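Local structure of 3'-5' exonuclease crn-4 (Caenorhabditis elegans, 5DK5) at residues B[146-151]-B[214-219]; B[63-68]-B[86-91]. The protein digests RNA and DNA from the 3' end as a metal-dependent DEDDh exonuclease and takes part in apoptotic DNA degradation. All coordinates share one frame; numbering follows the deposited sequence.

Contact 1 of 2, residues B[146-151]-B[214-219]; sequences RQYINL and VNELLT. With IPA (isopropyl alcohol), chain L.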
loop_
_atom_site.group_PDB
_atom_site.type_symbol
_atom_site.label_atom_id
_atom_site.label_comp_id
_atom_site.label_asym_id
_atom_site.label_seq_id
_atom_site.Cartn_x
_atom_site.Cartn_y
_atom_site.Cartn_z
ATOM N N ARG B 146 -17.324 -5.731 -22.323
ATOM C CA ARG B 146 -16.471 -6.045 -23.466
ATOM C C ARG B 146 -16.914 -5.279 -24.715
ATOM O O ARG B 146 -16.368 -5.466 -25.804
ATOM C CB ARG B 146 -16.466 -7.552 -23.724
ATOM C CG ARG B 146 -15.727 -8.338 -22.647
ATOM C CD ARG B 146 -15.592 -9.811 -22.989
ATOM N NE ARG B 146 -14.925 -10.020 -24.271
ATOM C CZ ARG B 146 -14.492 -11.198 -24.707
ATOM N NH1 ARG B 146 -14.645 -12.285 -23.962
ATOM N NH2 ARG B 146 -13.897 -11.290 -25.889
ATOM N N GLN B 147 -17.915 -4.422 -24.545
ATOM C CA GLN B 147 -18.255 -3.416 -25.542
ATOM C C GLN B 147 -18.656 -2.148 -24.803
ATOM O O GLN B 147 -19.362 -2.207 -23.797
ATOM C CB GLN B 147 -19.379 -3.893 -26.464
ATOM C CG GLN B 147 -20.710 -4.173 -25.768
ATOM C CD GLN B 147 -21.864 -4.316 -26.744
ATOM O OE1 GLN B 147 -22.967 -3.829 -26.490
ATOM N NE2 GLN B 147 -21.618 -4.985 -27.866
ATOM N N TYR B 148 -18.190 -1.002 -25.284
ATOM C CA TYR B 148 -18.457 0.253 -24.594
ATOM C C TYR B 148 -18.157 1.457 -25.473
ATOM O O TYR B 148 -17.693 1.316 -26.605
ATOM C CB TYR B 148 -17.637 0.334 -23.305
ATOM C CG TYR B 148 -16.145 0.274 -23.529
ATOM C CD1 TYR B 148 -15.474 -0.942 -23.551
ATOM C CD2 TYR B 148 -15.406 1.433 -23.711
ATOM C CE1 TYR B 148 -14.109 -1.001 -23.753
ATOM C CE2 TYR B 148 -14.041 1.387 -23.914
ATOM C CZ TYR B 148 -13.399 0.167 -23.933
ATOM O OH TYR B 148 -12.039 0.110 -24.136
ATOM N N ILE B 149 -18.428 2.639 -24.929
ATOM C CA ILE B 149 -18.239 3.891 -25.645
ATOM C C ILE B 149 -17.095 4.696 -25.045
ATOM O O ILE B 149 -17.202 5.214 -23.933
ATOM C CB ILE B 149 -19.526 4.741 -25.626
ATOM C CG1 ILE B 149 -20.694 3.922 -26.191
ATOM C CG2 ILE B 149 -19.317 6.042 -26.406
ATOM C CD1 ILE B 149 -22.009 4.666 -26.293
ATOM N N ASN B 150 -15.996 4.787 -25.785
ATOM C CA ASN B 150 -14.891 5.659 -25.415
ATOM C C ASN B 150 -15.218 7.075 -25.869
ATOM O O ASN B 150 -15.093 7.403 -27.048
ATOM C CB ASN B 150 -13.585 5.169 -26.041
ATOM C CG ASN B 150 -12.368 5.909 -25.518
ATOM O OD1 ASN B 150 -12.443 7.080 -25.146
ATOM N ND2 ASN B 150 -11.234 5.223 -25.489
ATOM N N LEU B 151 -15.649 7.909 -24.928
ATOM C CA LEU B 151 -16.158 9.233 -25.267
ATOM C C LEU B 151 -15.062 10.147 -25.804
ATOM O O LEU B 151 -15.326 11.024 -26.626
ATOM C CB LEU B 151 -16.818 9.879 -24.047
ATOM C CG LEU B 151 -17.687 11.104 -24.344
ATOM C CD1 LEU B 151 -18.912 10.713 -25.152
ATOM C CD2 LEU B 151 -18.103 11.792 -23.058
ATOM N N VAL B 214 -21.039 2.613 -29.525
ATOM C CA VAL B 214 -19.937 1.718 -29.178
ATOM C C VAL B 214 -18.832 1.821 -30.229
ATOM O O VAL B 214 -19.064 1.545 -31.407
ATOM C CB VAL B 214 -20.418 0.251 -29.065
ATOM C CG1 VAL B 214 -19.236 -0.717 -28.972
ATOM C CG2 VAL B 214 -21.347 0.083 -27.865
ATOM N N ASN B 215 -17.640 2.223 -29.796
ATOM C CA ASN B 215 -16.501 2.389 -30.696
ATOM C C ASN B 215 -15.291 1.551 -30.284
ATOM O O ASN B 215 -14.268 1.548 -30.971
ATOM C CB ASN B 215 -16.105 3.866 -30.779
ATOM C CG ASN B 215 -15.883 4.490 -29.416
ATOM O OD1 ASN B 215 -15.885 3.806 -28.393
ATOM N ND2 ASN B 215 -15.682 5.802 -29.398
ATOM N N GLU B 216 -15.409 0.845 -29.163
ATOM C CA GLU B 216 -14.347 -0.041 -28.697
ATOM C C GLU B 216 -14.913 -1.368 -28.202
ATOM O O GLU B 216 -15.943 -1.406 -27.526
ATOM C CB GLU B 216 -13.532 0.629 -27.587
ATOM C CG GLU B 216 -12.635 1.757 -28.085
ATOM C CD GLU B 216 -11.621 2.213 -27.050
ATOM O OE1 GLU B 216 -11.631 1.679 -25.921
ATOM O OE2 GLU B 216 -10.810 3.109 -27.367
ATOM N N LEU B 217 -14.226 -2.450 -28.560
ATOM C CA LEU B 217 -14.604 -3.798 -28.157
ATOM C C LEU B 217 -13.407 -4.503 -27.530
ATOM O O LEU B 217 -12.261 -4.192 -27.853
ATOM C CB LEU B 217 -15.108 -4.606 -29.354
ATOM C CG LEU B 217 -16.147 -3.952 -30.267
ATOM C CD1 LEU B 217 -16.258 -4.733 -31.564
ATOM C CD2 LEU B 217 -17.496 -3.868 -29.577
ATOM N N LEU B 218 -13.679 -5.448 -26.636
ATOM C CA LEU B 218 -12.632 -6.267 -26.037
ATOM C C LEU B 218 -12.647 -7.668 -26.636
ATOM O O LEU B 218 -13.622 -8.408 -26.487
ATOM C CB LEU B 218 -12.800 -6.333 -24.518
ATOM C CG LEU B 218 -12.650 -5.016 -23.751
ATOM C CD1 LEU B 218 -12.658 -5.286 -22.252
ATOM C CD2 LEU B 218 -11.383 -4.266 -24.152
ATOM N N THR B 219 -11.559 -8.017 -27.319
ATOM C CA THR B 219 -11.427 -9.311 -27.981
ATOM C C THR B 219 -10.284 -10.114 -27.369
ATOM O O THR B 219 -9.450 -9.571 -26.646
ATOM C CB THR B 219 -11.177 -9.147 -29.490
ATOM O OG1 THR B 219 -9.961 -8.418 -29.701
ATOM C CG2 THR B 219 -12.333 -8.406 -30.149
HETATM C C1 IPA L . -7.986 7.728 -25.777
HETATM C C2 IPA L . -8.018 7.204 -24.360
HETATM C C3 IPA L . -6.713 7.521 -23.662
HETATM O O2 IPA L . -8.192 5.808 -24.394
#

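Contact 2 of 2, residues B[63-68]-B[86-91]; sequences NKYVKP and QRSIDT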
loop_
_atom_site.group_PDB
_atom_site.type_symbol
_atom_site.label_atom_id
_atom_site.label_comp_id
_atom_site.label_asym_id
_atom_site.label_seq_id
_atom_site.Cartn_x
_atom_site.Cartn_y
_atom_site.Cartn_z
ATOM N N ASN B 63 -23.422 4.215 -6.619
ATOM C CA ASN B 63 -22.234 4.833 -6.038
ATOM C C ASN B 63 -21.820 4.148 -4.741
ATOM O O ASN B 63 -22.388 4.404 -3.679
ATOM C CB ASN B 63 -22.480 6.323 -5.794
ATOM C CG ASN B 63 -21.216 7.070 -5.410
ATOM O OD1 ASN B 63 -20.112 6.530 -5.485
ATOM N ND2 ASN B 63 -21.373 8.322 -5.001
ATOM N N LYS B 64 -20.820 3.279 -4.842
ATOM C CA LYS B 64 -20.360 2.488 -3.709
ATOM C C LYS B 64 -18.849 2.564 -3.555
ATOM O O LYS B 64 -18.114 2.624 -4.540
ATOM C CB LYS B 64 -20.782 1.025 -3.867
ATOM C CG LYS B 64 -22.013 0.621 -3.064
ATOM C CD LYS B 64 -23.299 0.987 -3.769
ATOM C CE LYS B 64 -24.468 0.193 -3.209
ATOM N NZ LYS B 64 -24.654 0.422 -1.753
ATOM N N TYR B 65 -18.398 2.572 -2.307
ATOM C CA TYR B 65 -16.990 2.383 -1.999
ATOM C C TYR B 65 -16.695 0.889 -2.021
ATOM O O TYR B 65 -17.610 0.075 -1.885
ATOM C CB TYR B 65 -16.640 2.986 -0.638
ATOM C CG TYR B 65 -16.741 4.492 -0.600
ATOM C CD1 TYR B 65 -15.888 5.278 -1.360
ATOM C CD2 TYR B 65 -17.683 5.130 0.198
ATOM C CE1 TYR B 65 -15.969 6.654 -1.334
ATOM C CE2 TYR B 65 -17.772 6.509 0.232
ATOM C CZ TYR B 65 -16.911 7.266 -0.536
ATOM O OH TYR B 65 -16.986 8.640 -0.513
ATOM N N VAL B 66 -15.426 0.539 -2.199
ATOM C CA VAL B 66 -15.008 -0.859 -2.250
ATOM C C VAL B 66 -13.763 -1.063 -1.392
ATOM O O VAL B 66 -12.821 -0.275 -1.459
ATOM C CB VAL B 66 -14.715 -1.309 -3.697
ATOM C CG1 VAL B 66 -14.315 -2.781 -3.738
ATOM C CG2 VAL B 66 -15.921 -1.074 -4.582
ATOM N N LYS B 67 -13.764 -2.120 -0.585
ATOM C CA LYS B 67 -12.618 -2.431 0.258
ATOM C C LYS B 67 -11.594 -3.273 -0.513
ATOM O O LYS B 67 -11.905 -4.391 -0.923
ATOM C CB LYS B 67 -13.058 -3.175 1.520
ATOM C CG LYS B 67 -11.904 -3.480 2.480
ATOM C CD LYS B 67 -12.310 -4.442 3.579
ATOM C CE LYS B 67 -13.184 -3.771 4.617
ATOM N NZ LYS B 67 -13.622 -4.731 5.668
ATOM N N PRO B 68 -10.372 -2.742 -0.713
ATOM C CA PRO B 68 -9.309 -3.534 -1.346
ATOM C C PRO B 68 -8.716 -4.555 -0.377
ATOM O O PRO B 68 -8.870 -4.381 0.831
ATOM C CB PRO B 68 -8.276 -2.478 -1.738
ATOM C CG PRO B 68 -8.442 -1.414 -0.719
ATOM C CD PRO B 68 -9.899 -1.393 -0.347
ATOM N N GLN B 86 -9.665 7.070 4.148
ATOM C CA GLN B 86 -9.409 5.700 4.577
ATOM C C GLN B 86 -10.623 5.078 5.258
ATOM O O GLN B 86 -10.921 3.900 5.058
ATOM C CB GLN B 86 -8.210 5.660 5.525
ATOM C CG GLN B 86 -7.782 4.260 5.930
ATOM C CD GLN B 86 -7.314 3.434 4.752
ATOM O OE1 GLN B 86 -6.548 3.907 3.913
ATOM N NE2 GLN B 86 -7.778 2.194 4.678
ATOM N N ARG B 87 -11.321 5.874 6.062
ATOM C CA ARG B 87 -12.461 5.377 6.823
ATOM C C ARG B 87 -13.557 4.833 5.908
ATOM O O ARG B 87 -14.289 3.915 6.281
ATOM C CB ARG B 87 -13.022 6.484 7.717
ATOM C CG ARG B 87 -13.511 7.714 6.966
ATOM C CD ARG B 87 -13.927 8.824 7.922
ATOM N NE ARG B 87 -14.419 10.005 7.215
ATOM C CZ ARG B 87 -15.676 10.178 6.811
ATOM N NH1 ARG B 87 -16.594 9.246 7.034
ATOM N NH2 ARG B 87 -16.016 11.291 6.176
ATOM N N SER B 88 -13.658 5.388 4.704
ATOM C CA SER B 88 -14.731 5.011 3.791
ATOM C C SER B 88 -14.537 3.609 3.211
ATOM O O SER B 88 -15.515 2.909 2.950
ATOM C CB SER B 88 -14.850 6.033 2.655
ATOM O OG SER B 88 -15.468 7.226 3.106
ATOM N N ILE B 89 -13.287 3.196 3.010
ATOM C CA ILE B 89 -13.022 1.870 2.457
ATOM C C ILE B 89 -12.894 0.823 3.563
ATOM O O ILE B 89 -13.102 -0.365 3.324
ATOM C CB ILE B 89 -11.746 1.849 1.577
ATOM C CG1 ILE B 89 -10.485 2.162 2.388
ATOM C CG2 ILE B 89 -11.883 2.838 0.422
ATOM C CD1 ILE B 89 -9.220 1.702 1.698
ATOM N N ASP B 90 -12.553 1.263 4.772
ATOM C CA ASP B 90 -12.466 0.352 5.913
ATOM C C ASP B 90 -13.840 -0.211 6.270
ATOM O O ASP B 90 -13.946 -1.304 6.819
ATOM C CB ASP B 90 -11.864 1.054 7.136
ATOM C CG ASP B 90 -10.351 1.206 7.052
ATOM O OD1 ASP B 90 -9.734 0.678 6.104
ATOM O OD2 ASP B 90 -9.774 1.852 7.954
ATOM N N THR B 91 -14.889 0.547 5.957
ATOM C CA THR B 91 -16.259 0.136 6.254
ATOM C C THR B 91 -16.998 -0.368 5.012
ATOM O O THR B 91 -18.206 -0.609 5.057
ATOM C CB THR B 91 -17.064 1.297 6.864
ATOM O OG1 THR B 91 -17.030 2.426 5.979
ATOM C CG2 THR B 91 -16.489 1.694 8.215
HETATM O O HOH W 1 -16.501 9.547 2.271
HETATM O O HOH W 2 -15.904 -3.639 5.978
HETATM O O HOH W 3 -11.278 -3.518 7.280
#

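Contact 1 of 2, residues B[146-151]-B[214-219]
A classic beta bulge, with N215 and E216 both set against Y148, lies where strand 216-219 begins to pair antiparallel with strand 147-150. The amide of Y148 binds E216 O at 3.2 Å, while Y148 O receives two weak bonds, from the backbone nitrogens of N215 and E216. N215 carries its CG between the backbone N and the carbonyl carbon (chi1 53°), and its amide meets the backbone of N150 at two points. N215 OD1 takes N150 N on an in-plane lone pair at 2.8 Å, and N215 ND2 returns a nearly straight bond to N150 O at 2.9 Å; together they fix the rotation of the amide. On the other face of the sheet from Q147 and L217, E216 lays its CB over the Y148 ring in a CH-pi contact. The E216 carboxylate, turned 75° from that ring, divides its oxygens. E216 OE1 lies 2.4 Å from Y148 OH, a hydrogen bond modelled so short that its exact length is doubtful, and E216 OE2 is met from above the carboxylate plane by N150 ND2 at 2.9 Å. N150 ND2 also reaches an isopropyl alcohol, probably from the crystallisation liquor. At the far end, R146 grips L218 O side-on with NE and NH2, each 3.0 Å from that oxygen, while L218 N bonds R146 O. The same guanidinium-bearing side chain touches C270 and C280 of the zinc site. Strand 116-120 flanks 147-150, and strand 253-256 flanks 216-219, its V254 touching Y148, E216 and L218. N150 leads into helix 151-161 as its N-cap, its OD1 bonding K153 N, and L151 packs on helix 191-207.

Contact 2 of 2, residues B[63-68]-B[86-91]
I89, Y65 and S88 carry most of the contact between the end of strand 55-65 and the short, weakly bonded helix 86-90, and they do so by packing and, between Y65 and S88, through one water. S88 sets its CB over the centre of the Y65 ring, 3.8 Å from the centroid and 9° off the normal, a CH-pi contact of nearly ideal aim. S88 OG lies over the same face, nearer CE2 and CZ, and the water joins the two hydroxyls, 3.0 Å from Y65 OH and 2.7 Å from S88 OG. An alanine in place of Y65 would probably leave the S88 CB without its aromatic surface and the bridging water without one of its two hydroxyl partners. I89 places CG1 between the backbone N and the carbonyl carbon (chi1 64°), and its CD1 comes to 3.8 Å from P68 CD, the two side chains crossing at about a right angle. I89 CG2 rests on V66 O, and L74 and I84 also touch this side chain. Alongside, the aliphatic part of K67 runs past the carbonyl oxygens of I89 and D90, with K67 CB 3.3 Å from I89 O, and water links K67 NZ to D90 O. The D90 carboxylate divides its oxygens: OD1 takes Q86 NE2, and OD2 is hydrogen-bonded to H300 of the second subunit. Helix 86-90 is thus laid against the C-terminal part of strand 55-65, outermost of the sheet within this chain, and the residues that follow it, in an exonuclease domain of the RNase H clan.

How the contacts relate
Contacts 1 and 2 show how one mixed sheet can be built upon at well-separated places. Their centres lie 28 Å apart, on opposite sides of the chain's centre, and their nearest atoms are about 18 Å from each other. Along the chain they follow in series: 63-68 with 86-91 closes before 146-151 with 214-219 opens. Contact 2 adds a helix to edge strand 55-65, whereas contact 1 joins two neighbouring strands within the sheet. Strands 41-50, 20-28 and 116-120 lie between them, and D25 and E27, which bind magnesium, belong to 20-28. Contact 1 adjoins the zinc site, while contact 2 borders the second subunit.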